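Local coordinates for protein Syntaxin1 (Monosiga brevicollis, PDB 2XHE) that probably acts as a SNAP receptor of the syntaxin family, pairing with other SNARE proteins in membrane fusion, at residues B[212-215]-B[216-219]. Sequence-based numbering, arbitrary orientation.
Sequences IRDR and HKDI
Arg215 and Asp218 sit one turn apart on the buried side of the helix and pair through charge rather than a directed bond. Asp218 OD2 lies 3.8 Å from Arg215 NE, a long salt bridge with the oxygen well out of the guanidinium plane and the two flat groups turned 49° apart. A bend at chi2 (-51°) of Arg215 brings its CD within 3.7 Å of the same OD2. The guanidinium's NH2 donates to the carbonyl oxygen of Ser74, and Tyr165 and Val169 of helix 131-171 pack against the side chain. Asp218 OD1 takes a weak hydrogen bond from Asn87. An alanine in place of Asp218 would probably leave Arg215 without this nearby negative charge and Asn87 without this weak partner. Along the backbone, Ile219 N donates to Arg215 O at 2.8 Å.

The side carrying Arg213 and Lys217 is looser and open to solvent. Lys217 lies alongside Arg213, pointing the same way, and its NZ makes a weak 3.4 Å hydrogen bond to Arg213 O. A long salt bridge of 3.9 Å joins that NZ to Asp214 OD1, while OD2 has a long, weak ion pair with Arg83. Pairs spaced i to i+3 and i to i+4 mark this amphipathic helix near its N-terminal end, laid on helices 80-116 and 131-171, consistent with closed syntaxin, its SNARE segment folded onto the three-helix bundle.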
ATOM      1  N   ILE B 212       7.851 -12.331  51.186  1.00180.64           N
ATOM      2  CA  ILE B 212       8.889 -11.817  50.313  1.00178.46           C
ATOM      3  C   ILE B 212       9.796 -12.968  49.889  1.00178.00           C
ATOM      4  O   ILE B 212      10.738 -12.784  49.122  1.00173.23           O
ATOM      5  CB  ILE B 212       9.715 -10.737  51.028  1.00179.94           C
ATOM      6  CG1 ILE B 212      10.581  -9.978  50.026  1.00183.37           C
ATOM      7  CG2 ILE B 212      10.554 -11.357  52.137  1.00180.17           C
ATOM      8  CD1 ILE B 212       9.792  -9.389  48.878  1.00189.84           C
ATOM      9  N   ARG B 213       9.496 -14.159  50.398  1.00181.92           N
ATOM     10  CA  ARG B 213      10.260 -15.360  50.081  1.00181.98           C
ATOM     11  C   ARG B 213       9.650 -16.063  48.874  1.00178.76           C
ATOM     12  O   ARG B 213      10.352 -16.716  48.100  1.00173.32           O
ATOM     13  CB  ARG B 213      10.280 -16.300  51.291  1.00187.71           C
ATOM     14  CG  ARG B 213      11.191 -17.513  51.159  1.00189.90           C
ATOM     15  CD  ARG B 213      11.375 -18.199  52.507  1.00190.83           C
ATOM     16  NE  ARG B 213      11.812 -17.251  53.530  1.00188.27           N
ATOM     17  CZ  ARG B 213      10.995 -16.642  54.385  1.00186.84           C
ATOM     18  NH1 ARG B 213       9.690 -16.890  54.353  1.00188.01           N
ATOM     19  NH2 ARG B 213      11.482 -15.786  55.274  1.00181.94           N
ATOM     20  N   ASP B 214       8.337 -15.917  48.719  1.00183.15           N
ATOM     21  CA  ASP B 214       7.614 -16.544  47.617  1.00187.54           C
ATOM     22  C   ASP B 214       7.728 -15.744  46.322  1.00185.73           C
ATOM     23  O   ASP B 214       7.718 -16.319  45.233  1.00190.23           O
ATOM     24  CB  ASP B 214       6.137 -16.748  47.979  1.00191.89           C
ATOM     25  CG  ASP B 214       5.931 -17.839  49.012  1.00191.60           C
ATOM     26  OD1 ASP B 214       6.900 -18.183  49.725  1.00189.19           O
ATOM     27  OD2 ASP B 214       4.796 -18.354  49.110  1.00193.63           O
ATOM     28  N   ARG B 215       7.830 -14.422  46.435  1.00176.92           N
ATOM     29  CA  ARG B 215       7.963 -13.580  45.250  1.00167.64           C
ATOM     30  C   ARG B 215       9.208 -13.937  44.448  1.00161.14           C
ATOM     31  O   ARG B 215       9.244 -13.729  43.238  1.00166.00           O
ATOM     32  CB  ARG B 215       7.946 -12.088  45.604  1.00164.61           C
ATOM     33  CG  ARG B 215       6.568 -11.566  45.977  1.00167.49           C
ATOM     34  CD  ARG B 215       5.538 -11.945  44.923  1.00173.97           C
ATOM     35  NE  ARG B 215       4.172 -11.946  45.444  1.00182.22           N
ATOM     36  CZ  ARG B 215       3.301 -10.953  45.285  1.00185.45           C
ATOM     37  NH1 ARG B 215       3.646  -9.861  44.615  1.00183.11           N
ATOM     38  NH2 ARG B 215       2.082 -11.051  45.796  1.00190.17           N
ATOM     39  N   HIS B 216      10.225 -14.479  45.116  1.00153.69           N
ATOM     40  CA  HIS B 216      11.418 -14.958  44.420  1.00154.71           C
ATOM     41  C   HIS B 216      11.061 -16.128  43.514  1.00160.80           C
ATOM     42  O   HIS B 216      11.437 -16.153  42.341  1.00163.72           O
ATOM     43  CB  HIS B 216      12.521 -15.374  45.402  1.00151.86           C
ATOM     44  CG  HIS B 216      13.719 -15.992  44.743  1.00148.76           C
ATOM     45  ND1 HIS B 216      14.709 -15.243  44.141  1.00144.20           N
ATOM     46  CD2 HIS B 216      14.087 -17.287  44.595  1.00149.05           C
ATOM     47  CE1 HIS B 216      15.632 -16.050  43.648  1.00144.27           C
ATOM     48  NE2 HIS B 216      15.279 -17.295  43.910  1.00148.41           N
ATOM     49  N   LYS B 217      10.335 -17.098  44.065  1.00161.40           N
ATOM     50  CA  LYS B 217       9.865 -18.235  43.284  1.00157.70           C
ATOM     51  C   LYS B 217       8.962 -17.751  42.154  1.00150.93           C
ATOM     52  O   LYS B 217       8.793 -18.434  41.144  1.00151.64           O
ATOM     53  CB  LYS B 217       9.117 -19.241  44.172  1.00156.96           C
ATOM     54  CG  LYS B 217       9.995 -20.012  45.150  1.00152.94           C
ATOM     55  CD  LYS B 217       9.963 -19.403  46.545  1.00154.66           C
ATOM     56  CE  LYS B 217      10.573 -20.357  47.576  1.00160.60           C
ATOM     57  NZ  LYS B 217      10.320 -19.955  48.998  1.00159.95           N
ATOM     58  N   ASP B 218       8.389 -16.565  42.334  1.00143.15           N
ATOM     59  CA  ASP B 218       7.472 -15.990  41.357  1.00143.96           C
ATOM     60  C   ASP B 218       8.213 -15.214  40.266  1.00142.25           C
ATOM     61  O   ASP B 218       7.742 -15.126  39.132  1.00148.89           O
ATOM     62  CB  ASP B 218       6.443 -15.088  42.049  1.00146.65           C
ATOM     63  CG  ASP B 218       5.351 -15.876  42.763  1.00149.74           C
ATOM     64  OD1 ASP B 218       5.129 -17.056  42.413  1.00149.19           O
ATOM     65  OD2 ASP B 218       4.707 -15.305  43.670  1.00151.58           O
ATOM     66  N   ILE B 219       9.366 -14.651  40.613  1.00129.76           N
ATOM     67  CA  ILE B 219      10.186 -13.927  39.647  1.00121.59           C
ATOM     68  C   ILE B 219      10.931 -14.887  38.722  1.00122.11           C
ATOM     69  O   ILE B 219      10.995 -14.667  37.515  1.00135.08           O
ATOM     70  CB  ILE B 219      11.189 -12.962  40.335  1.00128.21           C
ATOM     71  CG1 ILE B 219      10.585 -11.561  40.472  1.00127.29           C
ATOM     72  CG2 ILE B 219      12.499 -12.878  39.550  1.00125.07           C
ATOM     73  CD1 ILE B 219       9.240 -11.537  41.149  1.00130.26           C
TER